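Local coordinates for protein pectinesterase A (Erwinia chrysanthemi, PDB 2NTP) that removes methyl esters from the galacturonate units of pectin, releasing methanol, probably as the first step in maceration and soft rot of plant tissue, at residues L38-V43 / K58-N63; G64-A69 / S102-N107; F98-L103 / K145-V150. One frame throughout, in Å; residues are numbered along the deposited sequence.

Contact 1. Residues L38-V43 / K58-N63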
ATOM      1  N   LEU A  38     -17.887  -6.212 -13.602  1.00 13.75           N
ATOM      2  CA  LEU A  38     -17.730  -4.870 -14.143  1.00 14.13           C
ATOM      3  C   LEU A  38     -18.375  -3.893 -13.177  1.00 14.04           C
ATOM      4  O   LEU A  38     -19.515  -4.095 -12.744  1.00 14.52           O
ATOM      5  CB  LEU A  38     -18.356  -4.740 -15.538  1.00 14.25           C
ATOM      6  CG  LEU A  38     -18.331  -3.357 -16.210  1.00 14.40           C
ATOM      7  CD1 LEU A  38     -16.913  -2.898 -16.561  1.00 15.38           C
ATOM      8  CD2 LEU A  38     -19.220  -3.347 -17.458  1.00 14.80           C
ATOM      9  N   ILE A  39     -17.631  -2.852 -12.821  1.00 13.80           N
ATOM     10  CA  ILE A  39     -18.142  -1.801 -11.947  1.00 13.35           C
ATOM     11  C   ILE A  39     -18.237  -0.493 -12.735  1.00 13.47           C
ATOM     12  O   ILE A  39     -17.221   0.111 -13.074  1.00 13.37           O
ATOM     13  CB  ILE A  39     -17.243  -1.622 -10.691  1.00 13.19           C
ATOM     14  CG1 ILE A  39     -17.106  -2.946  -9.927  1.00 13.17           C
ATOM     15  CG2 ILE A  39     -17.799  -0.530  -9.782  1.00 13.25           C
ATOM     16  CD1 ILE A  39     -15.965  -2.967  -8.899  1.00 13.18           C
ATOM     17  N   LYS A  40     -19.462  -0.064 -13.039  1.00 13.79           N
ATOM     18  CA  LYS A  40     -19.673   1.193 -13.765  1.00 14.20           C
ATOM     19  C   LYS A  40     -19.320   2.401 -12.899  1.00 13.91           C
ATOM     20  O   LYS A  40     -19.335   2.304 -11.665  1.00 13.81           O
ATOM     21  CB  LYS A  40     -21.121   1.297 -14.269  1.00 14.72           C
ATOM     22  CG  LYS A  40     -21.510   0.245 -15.299  1.00 16.61           C
ATOM     23  CD  LYS A  40     -20.961   0.585 -16.683  1.00 20.52           C
ATOM     24  CE  LYS A  40     -21.672  -0.197 -17.780  1.00 22.65           C
ATOM     25  NZ  LYS A  40     -23.059   0.306 -18.013  1.00 25.07           N
ATOM     26  N   ASN A  41     -19.001   3.522 -13.549  1.00 13.73           N
ATOM     27  CA  ASN A  41     -18.612   4.763 -12.873  1.00 13.62           C
ATOM     28  C   ASN A  41     -19.543   5.143 -11.729  1.00 13.62           C
ATOM     29  O   ASN A  41     -20.770   5.038 -11.845  1.00 13.81           O
ATOM     30  CB  ASN A  41     -18.513   5.928 -13.867  1.00 13.75           C
ATOM     31  CG  ASN A  41     -17.282   5.845 -14.756  1.00 14.56           C
ATOM     32  OD1 ASN A  41     -16.256   5.288 -14.371  1.00 15.04           O
ATOM     33  ND2 ASN A  41     -17.381   6.412 -15.952  1.00 14.96           N
ATOM     34  N   GLY A  42     -18.943   5.572 -10.628  1.00 13.34           N
ATOM     35  CA  GLY A  42     -19.681   5.958  -9.433  1.00 13.09           C
ATOM     36  C   GLY A  42     -18.787   5.811  -8.221  1.00 13.11           C
ATOM     37  O   GLY A  42     -17.737   5.171  -8.295  1.00 12.91           O
ATOM     38  N   VAL A  43     -19.199   6.423  -7.113  1.00 12.87           N
ATOM     39  CA  VAL A  43     -18.490   6.290  -5.842  1.00 12.66           C
ATOM     40  C   VAL A  43     -19.275   5.317  -4.971  1.00 12.57           C
ATOM     41  O   VAL A  43     -20.411   5.594  -4.559  1.00 12.88           O
ATOM     42  CB  VAL A  43     -18.301   7.655  -5.122  1.00 12.70           C
ATOM     43  CG1 VAL A  43     -17.598   7.472  -3.781  1.00 13.23           C
ATOM     44  CG2 VAL A  43     -17.516   8.617  -5.999  1.00 12.97           C
ATOM     45  N   LYS A  58     -13.276  -5.128 -12.490  1.00 11.35           N
ATOM     46  CA  LYS A  58     -12.897  -4.208 -13.558  1.00 12.48           C
ATOM     47  C   LYS A  58     -13.794  -2.979 -13.512  1.00 12.14           C
ATOM     48  O   LYS A  58     -15.001  -3.084 -13.731  1.00 12.37           O
ATOM     49  CB  LYS A  58     -12.998  -4.889 -14.932  1.00 12.48           C
ATOM     50  CG  LYS A  58     -12.462  -4.044 -16.081  1.00 13.95           C
ATOM     51  CD  LYS A  58     -12.550  -4.783 -17.411  1.00 15.85           C
ATOM     52  CE  LYS A  58     -12.079  -3.907 -18.565  1.00 17.92           C
ATOM     53  NZ  LYS A  58     -11.992  -4.673 -19.849  1.00 20.47           N
ATOM     54  N   GLY A  59     -13.203  -1.824 -13.218  1.00 12.35           N
ATOM     55  CA  GLY A  59     -13.935  -0.568 -13.202  1.00 12.26           C
ATOM     56  C   GLY A  59     -14.061   0.006 -14.599  1.00 12.59           C
ATOM     57  O   GLY A  59     -13.247  -0.295 -15.478  1.00 12.44           O
ATOM     58  N   GLU A  60     -15.092   0.825 -14.799  1.00 12.86           N
ATOM     59  CA  GLU A  60     -15.326   1.502 -16.078  1.00 13.23           C
ATOM     60  C   GLU A  60     -14.171   2.438 -16.444  1.00 12.99           C
ATOM     61  O   GLU A  60     -13.797   2.548 -17.616  1.00 13.42           O
ATOM     62  CB  GLU A  60     -16.659   2.261 -16.043  1.00 13.21           C
ATOM     63  CG  GLU A  60     -16.983   3.036 -17.326  1.00 13.86           C
ATOM     64  CD  GLU A  60     -18.393   3.611 -17.357  1.00 14.53           C
ATOM     65  OE1 GLU A  60     -19.162   3.419 -16.385  1.00 14.83           O
ATOM     66  OE2 GLU A  60     -18.731   4.260 -18.373  1.00 17.29           O
ATOM     67  N   SER A  61     -13.615   3.105 -15.436  1.00 12.56           N
ATOM     68  CA  SER A  61     -12.476   4.007 -15.598  1.00 12.09           C
ATOM     69  C   SER A  61     -11.827   4.181 -14.231  1.00 11.76           C
ATOM     70  O   SER A  61     -12.518   4.158 -13.209  1.00 11.55           O
ATOM     71  CB  SER A  61     -12.923   5.369 -16.136  1.00 12.25           C
ATOM     72  OG  SER A  61     -13.711   6.071 -15.180  1.00 12.19           O
ATOM     73  N   ARG A  62     -10.508   4.349 -14.211  1.00 11.68           N
ATOM     74  CA  ARG A  62      -9.803   4.649 -12.964  1.00 11.44           C
ATOM     75  C   ARG A  62     -10.304   5.960 -12.357  1.00 11.59           C
ATOM     76  O   ARG A  62     -10.530   6.045 -11.148  1.00 11.28           O
ATOM     77  CB  ARG A  62      -8.293   4.724 -13.190  1.00 11.47           C
ATOM     78  CG  ARG A  62      -7.491   4.698 -11.892  1.00 11.32           C
ATOM     79  CD  ARG A  62      -6.014   4.648 -12.171  1.00 12.05           C
ATOM     80  NE  ARG A  62      -5.419   5.974 -12.304  1.00 13.56           N
ATOM     81  CZ  ARG A  62      -4.150   6.183 -12.647  1.00 14.10           C
ATOM     82  NH1 ARG A  62      -3.353   5.152 -12.908  1.00 14.22           N
ATOM     83  NH2 ARG A  62      -3.681   7.420 -12.735  1.00 14.74           N
ATOM     84  N   ASN A  63     -10.486   6.975 -13.203  1.00 11.91           N
ATOM     85  CA  ASN A  63     -10.949   8.285 -12.736  1.00 12.19           C
ATOM     86  C   ASN A  63     -12.343   8.259 -12.091  1.00 12.00           C
ATOM     87  O   ASN A  63     -12.592   8.985 -11.132  1.00 11.98           O
ATOM     88  CB  ASN A  63     -10.930   9.307 -13.884  1.00 12.94           C
ATOM     89  CG  ASN A  63      -9.536   9.889 -14.157  1.00 14.35           C
ATOM     90  OD1 ASN A  63      -9.370  10.690 -15.084  1.00 18.24           O
ATOM     91  ND2 ASN A  63      -8.543   9.504 -13.360  1.00 15.19           N
TER
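S61 OG is gripped by two hydrogen bonds: it donates to N41 OD1 at 2.8 Å and accepts one from the backbone N of G64. N41 and S61 lie in corresponding turns of two neighbouring coils of the right-handed parallel beta-helix, where the chain passes from one parallel sheet to the next. The serine makes these bonds with its OG in the crowded position between backbone N and carbonyl carbon (chi1 68°), and it meets N41 OD1 from above the plane of the amide.

E60 makes the other side-chain bond of the turn. Its CG is anti to the backbone N and the chain beyond stays extended, which carries the carboxylate across to the backbone of N41. There E60 OE1 takes the N-H of N41 at 2.8 Å, along an almost straight line (176°) but from above the carboxylate plane. The N41 amide and the E60 carboxylate then stack flat, their planes 3° apart, with N41 ND2 3.3 Å from E60 CD. K40 crosses E60 obliquely, and its CD lies 3.4 Å from E60 OE1. The amine at its tip forms a salt bridge with D14 and stays 5.2 Å, NZ to OE1, from the E60 carboxylate, close enough that the positive charge may still favour the ionised acid.

Before the turn, the ends of strands 35-39 and 55-59 run parallel in neighbouring coils. I39 N donates to K58 O at 2.8 Å, and E60 N donates to I39 O. On the face shared with K58, L38 CG lies anti to its backbone N and L38 CD1 comes to 3.4 Å from K58 O.

Contact 2. Residues G64-A69 / S102-N107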
ATOM      1  N   GLY A  64     -13.226   7.404 -12.609  1.00 11.69           N
ATOM      2  CA  GLY A  64     -14.653   7.440 -12.270  1.00 11.48           C
ATOM      3  C   GLY A  64     -15.247   6.308 -11.448  1.00 11.33           C
ATOM      4  O   GLY A  64     -16.340   6.462 -10.880  1.00 11.79           O
ATOM      5  N   ALA A  65     -14.559   5.167 -11.397  1.00 10.73           N
ATOM      6  CA  ALA A  65     -15.034   4.023 -10.627  1.00 10.22           C
ATOM      7  C   ALA A  65     -14.257   3.955  -9.316  1.00 10.09           C
ATOM      8  O   ALA A  65     -13.084   3.588  -9.307  1.00 10.28           O
ATOM      9  CB  ALA A  65     -14.885   2.734 -11.422  1.00 10.30           C
ATOM     10  N   VAL A  66     -14.921   4.330  -8.223  1.00  9.51           N
ATOM     11  CA  VAL A  66     -14.260   4.520  -6.926  1.00  9.11           C
ATOM     12  C   VAL A  66     -14.910   3.669  -5.840  1.00  8.89           C
ATOM     13  O   VAL A  66     -16.139   3.649  -5.702  1.00  8.99           O
ATOM     14  CB  VAL A  66     -14.284   6.020  -6.475  1.00  9.28           C
ATOM     15  CG1 VAL A  66     -13.514   6.214  -5.173  1.00  9.55           C
ATOM     16  CG2 VAL A  66     -13.705   6.934  -7.550  1.00  8.45           C
ATOM     17  N   ILE A  67     -14.072   2.971  -5.073  1.00  8.20           N
ATOM     18  CA  ILE A  67     -14.503   2.244  -3.882  1.00  8.29           C
ATOM     19  C   ILE A  67     -13.866   2.955  -2.695  1.00  8.32           C
ATOM     20  O   ILE A  67     -12.646   3.068  -2.620  1.00  8.38           O
ATOM     21  CB  ILE A  67     -14.053   0.761  -3.918  1.00  8.31           C
ATOM     22  CG1 ILE A  67     -14.404   0.134  -5.278  1.00  8.03           C
ATOM     23  CG2 ILE A  67     -14.648  -0.016  -2.739  1.00  8.37           C
ATOM     24  CD1 ILE A  67     -13.787  -1.249  -5.528  1.00  8.04           C
ATOM     25  N   ALA A  68     -14.696   3.458  -1.787  1.00  8.45           N
ATOM     26  CA  ALA A  68     -14.211   4.343  -0.730  1.00  8.40           C
ATOM     27  C   ALA A  68     -14.938   4.159   0.594  1.00  8.67           C
ATOM     28  O   ALA A  68     -16.153   3.952   0.629  1.00  8.95           O
ATOM     29  CB  ALA A  68     -14.318   5.794  -1.182  1.00  8.48           C
ATOM     30  N   ALA A  69     -14.175   4.228   1.678  1.00  8.33           N
ATOM     31  CA  ALA A  69     -14.731   4.282   3.030  1.00  8.45           C
ATOM     32  C   ALA A  69     -13.741   4.989   3.948  1.00  8.57           C
ATOM     33  O   ALA A  69     -12.532   4.971   3.697  1.00  8.64           O
ATOM     34  CB  ALA A  69     -15.046   2.885   3.549  1.00  8.28           C
ATOM     35  N   SER A 102      -8.569  -0.692 -13.483  1.00  9.64           N
ATOM     36  CA  SER A 102      -9.235   0.562 -13.861  1.00  9.61           C
ATOM     37  C   SER A 102     -10.231   1.041 -12.811  1.00  9.25           C
ATOM     38  O   SER A 102     -11.410   1.272 -13.092  1.00  9.05           O
ATOM     39  CB  SER A 102      -9.878   0.434 -15.251  1.00  9.91           C
ATOM     40  OG  SER A 102      -8.888   0.153 -16.219  1.00 12.38           O
ATOM     41  N   LEU A 103      -9.744   1.170 -11.583  1.00  8.79           N
ATOM     42  CA  LEU A 103     -10.563   1.680 -10.491  1.00  8.46           C
ATOM     43  C   LEU A 103      -9.716   2.320  -9.406  1.00  7.69           C
ATOM     44  O   LEU A 103      -8.507   2.101  -9.332  1.00  7.43           O
ATOM     45  CB  LEU A 103     -11.467   0.587  -9.916  1.00  9.21           C
ATOM     46  CG  LEU A 103     -10.853  -0.714  -9.413  1.00  9.53           C
ATOM     47  CD1 LEU A 103     -10.349  -0.550  -7.998  1.00 11.48           C
ATOM     48  CD2 LEU A 103     -11.867  -1.859  -9.494  1.00  9.35           C
ATOM     49  N   THR A 104     -10.372   3.131  -8.586  1.00  7.09           N
ATOM     50  CA  THR A 104      -9.731   3.801  -7.457  1.00  6.82           C
ATOM     51  C   THR A 104     -10.242   3.191  -6.158  1.00  6.71           C
ATOM     52  O   THR A 104     -11.439   2.918  -6.025  1.00  6.85           O
ATOM     53  CB  THR A 104     -10.016   5.312  -7.475  1.00  6.78           C
ATOM     54  OG1 THR A 104      -9.523   5.880  -8.698  1.00  6.77           O
ATOM     55  CG2 THR A 104      -9.353   6.012  -6.279  1.00  7.40           C
ATOM     56  N   ILE A 105      -9.321   2.968  -5.220  1.00  6.51           N
ATOM     57  CA  ILE A 105      -9.640   2.485  -3.878  1.00  6.39           C
ATOM     58  C   ILE A 105      -9.123   3.529  -2.885  1.00  6.40           C
ATOM     59  O   ILE A 105      -7.939   3.876  -2.899  1.00  6.21           O
ATOM     60  CB  ILE A 105      -8.975   1.116  -3.582  1.00  6.63           C
ATOM     61  CG1 ILE A 105      -9.376   0.074  -4.640  1.00  6.15           C
ATOM     62  CG2 ILE A 105      -9.343   0.643  -2.175  1.00  6.62           C
ATOM     63  CD1 ILE A 105      -8.473  -1.170  -4.683  1.00  6.82           C
ATOM     64  N   ARG A 106     -10.019   4.041  -2.045  1.00  6.23           N
ATOM     65  CA  ARG A 106      -9.680   5.109  -1.106  1.00  6.76           C
ATOM     66  C   ARG A 106      -9.976   4.735   0.339  1.00  6.52           C
ATOM     67  O   ARG A 106     -10.976   4.066   0.629  1.00  6.71           O
ATOM     68  CB  ARG A 106     -10.467   6.394  -1.414  1.00  6.75           C
ATOM     69  CG  ARG A 106     -10.500   6.837  -2.867  1.00  7.49           C
ATOM     70  CD  ARG A 106     -10.954   8.302  -2.971  1.00  8.27           C
ATOM     71  NE  ARG A 106     -12.220   8.545  -2.275  1.00 10.05           N
ATOM     72  CZ  ARG A 106     -13.284   9.153  -2.802  1.00 11.11           C
ATOM     73  NH1 ARG A 106     -13.265   9.621  -4.048  1.00 12.15           N
ATOM     74  NH2 ARG A 106     -14.378   9.302  -2.070  1.00 11.93           N
ATOM     75  N   ASN A 107      -9.109   5.181   1.245  1.00  6.35           N
ATOM     76  CA  ASN A 107      -9.535   5.389   2.625  1.00  6.56           C
ATOM     77  C   ASN A 107      -9.751   6.885   2.806  1.00  6.92           C
ATOM     78  O   ASN A 107      -8.835   7.690   2.599  1.00  6.77           O
ATOM     79  CB  ASN A 107      -8.553   4.822   3.651  1.00  6.50           C
ATOM     80  CG  ASN A 107      -9.170   4.718   5.048  1.00  6.07           C
ATOM     81  OD1 ASN A 107      -9.799   5.664   5.537  1.00  6.53           O
ATOM     82  ND2 ASN A 107      -8.994   3.572   5.689  1.00  5.23           N
TER
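The guanidinium of R106 carries the methyl CG1 of V66 over one face, 3.5 Å above the plane and offset toward the rim; V66 CG1 is 3.6 Å from R106 NH1. A68 CB approaches the same group obliquely, 3.6 Å from R106 NH2. The other flat group, the amide of N107, is fixed by its bonds: ND2 gives hydrogen bonds to the carbonyls of T71 and V131, and OD1 accepts from F109 N.

Strands 65-69 and 103-107 are neighbouring strands, from successive coils, in one parallel sheet of the beta-helix, directed 16° apart. Three strong backbone bonds tie them, each nearly along its C=O axis: T104 N to A65 O (2.8 Å), I67 N to T104 O (2.8 Å) and R106 N to I67 O (2.9 Å). A fourth, A69 N to R106 O, is weak.

V66, A68, T104 and R106 share one face. V66 CG1 stands anti to its backbone N (chi1 -176°), which sets it against the face of the guanidinium, while CG2 lies alongside T104 CB. The R106 chain bends at chi3 (-53°), bringing its planar end back over strand 65-69, where a salt bridge from NE to D108 steadies it; the hydroxyl of T104 is held by the carbonyl of R62.

I67, A69, I105 and N107 are on the reverse face. I67 and I105 both pack on I91 of strand 91-93, and I67 CD1 meets L103 CD1 as well. N107 brings this face toward the catalytic region, its side chain about 8 Å from that of D154, the proton donor. Its CG is anti to the backbone N, which leaves N107 OD1 3.4 Å from A69 O, two acceptors with no bond between them.

Contact 3. Residues F98-L103 / K145-V150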
ATOM      1  N   PHE A  98      -6.559 -12.806  -7.181  1.00  8.32           N
ATOM      2  CA  PHE A  98      -7.414 -11.637  -7.296  1.00  8.27           C
ATOM      3  C   PHE A  98      -6.803 -10.663  -8.287  1.00  8.00           C
ATOM      4  O   PHE A  98      -5.580 -10.531  -8.348  1.00  8.29           O
ATOM      5  CB  PHE A  98      -7.556 -10.935  -5.936  1.00  8.31           C
ATOM      6  CG  PHE A  98      -8.351  -9.653  -5.997  1.00  8.96           C
ATOM      7  CD1 PHE A  98      -9.745  -9.689  -6.002  1.00  9.56           C
ATOM      8  CD2 PHE A  98      -7.710  -8.410  -6.074  1.00  9.27           C
ATOM      9  CE1 PHE A  98     -10.491  -8.512  -6.075  1.00  9.35           C
ATOM     10  CE2 PHE A  98      -8.452  -7.225  -6.153  1.00  9.75           C
ATOM     11  CZ  PHE A  98      -9.842  -7.275  -6.149  1.00  9.41           C
ATOM     12  N   SER A  99      -7.646  -9.980  -9.053  1.00  7.87           N
ATOM     13  CA  SER A  99      -7.201  -8.808  -9.806  1.00  7.96           C
ATOM     14  C   SER A  99      -8.211  -7.675  -9.730  1.00  7.95           C
ATOM     15  O   SER A  99      -9.419  -7.908  -9.643  1.00  7.58           O
ATOM     16  CB  SER A  99      -6.859  -9.148 -11.264  1.00  8.34           C
ATOM     17  OG  SER A  99      -8.010  -9.425 -12.040  1.00  8.51           O
ATOM     18  N   ALA A 100      -7.694  -6.448  -9.724  1.00  7.89           N
ATOM     19  CA  ALA A 100      -8.504  -5.255  -9.913  1.00  7.99           C
ATOM     20  C   ALA A 100      -7.907  -4.436 -11.044  1.00  8.22           C
ATOM     21  O   ALA A 100      -6.682  -4.304 -11.141  1.00  7.89           O
ATOM     22  CB  ALA A 100      -8.567  -4.431  -8.630  1.00  8.06           C
ATOM     23  N   GLN A 101      -8.774  -3.893 -11.896  1.00  8.59           N
ATOM     24  CA  GLN A 101      -8.344  -3.062 -13.014  1.00  9.72           C
ATOM     25  C   GLN A 101      -9.211  -1.813 -13.149  1.00  9.50           C
ATOM     26  O   GLN A 101     -10.423  -1.878 -12.944  1.00  9.77           O
ATOM     27  CB  GLN A 101      -8.377  -3.853 -14.330  1.00  9.80           C
ATOM     28  CG  GLN A 101      -7.844  -3.058 -15.529  1.00 11.23           C
ATOM     29  CD  GLN A 101      -8.070  -3.743 -16.866  1.00 11.69           C
ATOM     30  OE1 GLN A 101      -8.886  -4.657 -16.987  1.00 14.20           O
ATOM     31  NE2 GLN A 101      -7.342  -3.292 -17.883  1.00 14.76           N
ATOM     32  N   SER A 102      -8.569  -0.692 -13.483  1.00  9.64           N
ATOM     33  CA  SER A 102      -9.235   0.562 -13.861  1.00  9.61           C
ATOM     34  C   SER A 102     -10.231   1.041 -12.811  1.00  9.25           C
ATOM     35  O   SER A 102     -11.410   1.272 -13.092  1.00  9.05           O
ATOM     36  CB  SER A 102      -9.878   0.434 -15.251  1.00  9.91           C
ATOM     37  OG  SER A 102      -8.888   0.153 -16.219  1.00 12.38           O
ATOM     38  N   LEU A 103      -9.744   1.170 -11.583  1.00  8.79           N
ATOM     39  CA  LEU A 103     -10.563   1.680 -10.491  1.00  8.46           C
ATOM     40  C   LEU A 103      -9.716   2.320  -9.406  1.00  7.69           C
ATOM     41  O   LEU A 103      -8.507   2.101  -9.332  1.00  7.43           O
ATOM     42  CB  LEU A 103     -11.467   0.587  -9.916  1.00  9.21           C
ATOM     43  CG  LEU A 103     -10.853  -0.714  -9.413  1.00  9.53           C
ATOM     44  CD1 LEU A 103     -10.349  -0.550  -7.998  1.00 11.48           C
ATOM     45  CD2 LEU A 103     -11.867  -1.859  -9.494  1.00  9.35           C
ATOM     46  N   LYS A 145      -3.921  -3.424 -11.909  1.00  7.87           N
ATOM     47  CA  LYS A 145      -3.518  -2.711 -13.126  1.00  8.31           C
ATOM     48  C   LYS A 145      -4.376  -1.473 -13.343  1.00  8.20           C
ATOM     49  O   LYS A 145      -5.604  -1.558 -13.302  1.00  8.14           O
ATOM     50  CB  LYS A 145      -3.598  -3.619 -14.358  1.00  8.89           C
ATOM     51  CG  LYS A 145      -3.078  -2.938 -15.629  1.00 11.08           C
ATOM     52  CD  LYS A 145      -2.819  -3.900 -16.765  1.00 15.54           C
ATOM     53  CE  LYS A 145      -2.158  -3.187 -17.939  1.00 15.97           C
ATOM     54  NZ  LYS A 145      -0.712  -2.871 -17.697  1.00 17.84           N
ATOM     55  N   ASP A 146      -3.724  -0.335 -13.589  1.00  8.19           N
ATOM     56  CA  ASP A 146      -4.421   0.942 -13.761  1.00  8.34           C
ATOM     57  C   ASP A 146      -5.338   1.192 -12.558  1.00  7.91           C
ATOM     58  O   ASP A 146      -6.538   1.461 -12.689  1.00  7.64           O
ATOM     59  CB  ASP A 146      -5.184   0.958 -15.092  1.00  8.87           C
ATOM     60  CG  ASP A 146      -5.819   2.305 -15.399  1.00  9.87           C
ATOM     61  OD1 ASP A 146      -5.221   3.358 -15.085  1.00 10.47           O
ATOM     62  OD2 ASP A 146      -6.931   2.295 -15.974  1.00 12.19           O
ATOM     63  N   VAL A 147      -4.753   1.081 -11.371  1.00  7.37           N
ATOM     64  CA  VAL A 147      -5.485   1.275 -10.122  1.00  7.15           C
ATOM     65  C   VAL A 147      -4.882   2.465  -9.379  1.00  6.75           C
ATOM     66  O   VAL A 147      -3.674   2.691  -9.438  1.00  7.42           O
ATOM     67  CB  VAL A 147      -5.439  -0.004  -9.238  1.00  7.06           C
ATOM     68  CG1 VAL A 147      -5.931   0.270  -7.821  1.00  8.39           C
ATOM     69  CG2 VAL A 147      -6.274  -1.123  -9.871  1.00  7.06           C
ATOM     70  N   SER A 148      -5.739   3.230  -8.714  1.00  6.14           N
ATOM     71  CA  SER A 148      -5.305   4.336  -7.870  1.00  5.88           C
ATOM     72  C   SER A 148      -5.633   4.018  -6.427  1.00  5.75           C
ATOM     73  O   SER A 148      -6.769   3.670  -6.126  1.00  5.41           O
ATOM     74  CB  SER A 148      -6.007   5.627  -8.291  1.00  5.99           C
ATOM     75  OG  SER A 148      -5.713   6.690  -7.392  1.00  6.36           O
ATOM     76  N   LEU A 149      -4.635   4.130  -5.549  1.00  5.24           N
ATOM     77  CA  LEU A 149      -4.817   3.886  -4.119  1.00  4.61           C
ATOM     78  C   LEU A 149      -4.608   5.183  -3.355  1.00  4.77           C
ATOM     79  O   LEU A 149      -3.553   5.818  -3.476  1.00  4.49           O
ATOM     80  CB  LEU A 149      -3.830   2.826  -3.619  1.00  4.80           C
ATOM     81  CG  LEU A 149      -3.796   1.483  -4.349  1.00  4.22           C
ATOM     82  CD1 LEU A 149      -2.771   0.560  -3.689  1.00  5.52           C
ATOM     83  CD2 LEU A 149      -5.176   0.837  -4.379  1.00  4.72           C
ATOM     84  N   VAL A 150      -5.614   5.573  -2.580  1.00  4.86           N
ATOM     85  CA  VAL A 150      -5.615   6.878  -1.917  1.00  5.09           C
ATOM     86  C   VAL A 150      -5.645   6.767  -0.400  1.00  5.45           C
ATOM     87  O   VAL A 150      -6.498   6.085   0.168  1.00  5.41           O
ATOM     88  CB  VAL A 150      -6.816   7.739  -2.384  1.00  5.16           C
ATOM     89  CG1 VAL A 150      -6.879   9.037  -1.604  1.00  5.57           C
ATOM     90  CG2 VAL A 150      -6.728   8.011  -3.900  1.00  5.11           C
TER
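The D146 side chain closes on S102, the matching corner residue of the coil before, from CB to OD2. CB lies 4.0 Å from S102 OG. CG, anti to the backbone N (chi1 -174°), comes to 3.8 Å from the same hydroxyl. OD2 then receives the hydroxyl's hydrogen bond at 2.9 Å on its anti lone pair, while OD1 turns to R62 NH1 in a long, weak ion pair.

S102 and D146 both adopt left-handed backbone angles (phi 55° and 53°), so successive coils of the parallel beta-helix turn their corners in the same way, one stacked on the other. Backbone bonds pass along the corner: K145 N to A100 O, S102 N to K145 O, then S148 N to L103 O at 3.1 Å. L103 N to D146 O is only weak. V147 packs inside the bend, its CG2 3.4 Å from A100 O and 4.2 Å from A100 CB. On the outer side, Q101 CG lies 3.5 Å from K145 O, and the lysine amine goes on to a salt bridge with D167.

Strand 99-101 lies between strands 55-59 and 142-145 in one sheet; past the corner, strand 147-150 runs between strands 103-107 and 169-172 in another.

Overall arrangement
The three contacts join successive coils on the same side of the chain's centre. Contacts 1 and 2, centres 8 Å apart, meet through probable hydrogen bonds from G42 N to G64 O (2.8 Å) and between T104 OG1 and R62 O (2.7 Å). Contact 3 shares S102 and L103 with contact 2, again 8 Å between centres, and strand 147-150 extends its sheet through a probable hydrogen bond from I105 N to S148 O (2.8 Å). Between contacts 1 and 3, G59 N probably bonds to Q101 O. Contacts 1 and 3 lie away from the catalytic and substrate-binding residues. Contact 2 comes nearer: the N107 side chain is about 12 Å from a bound galacturonate.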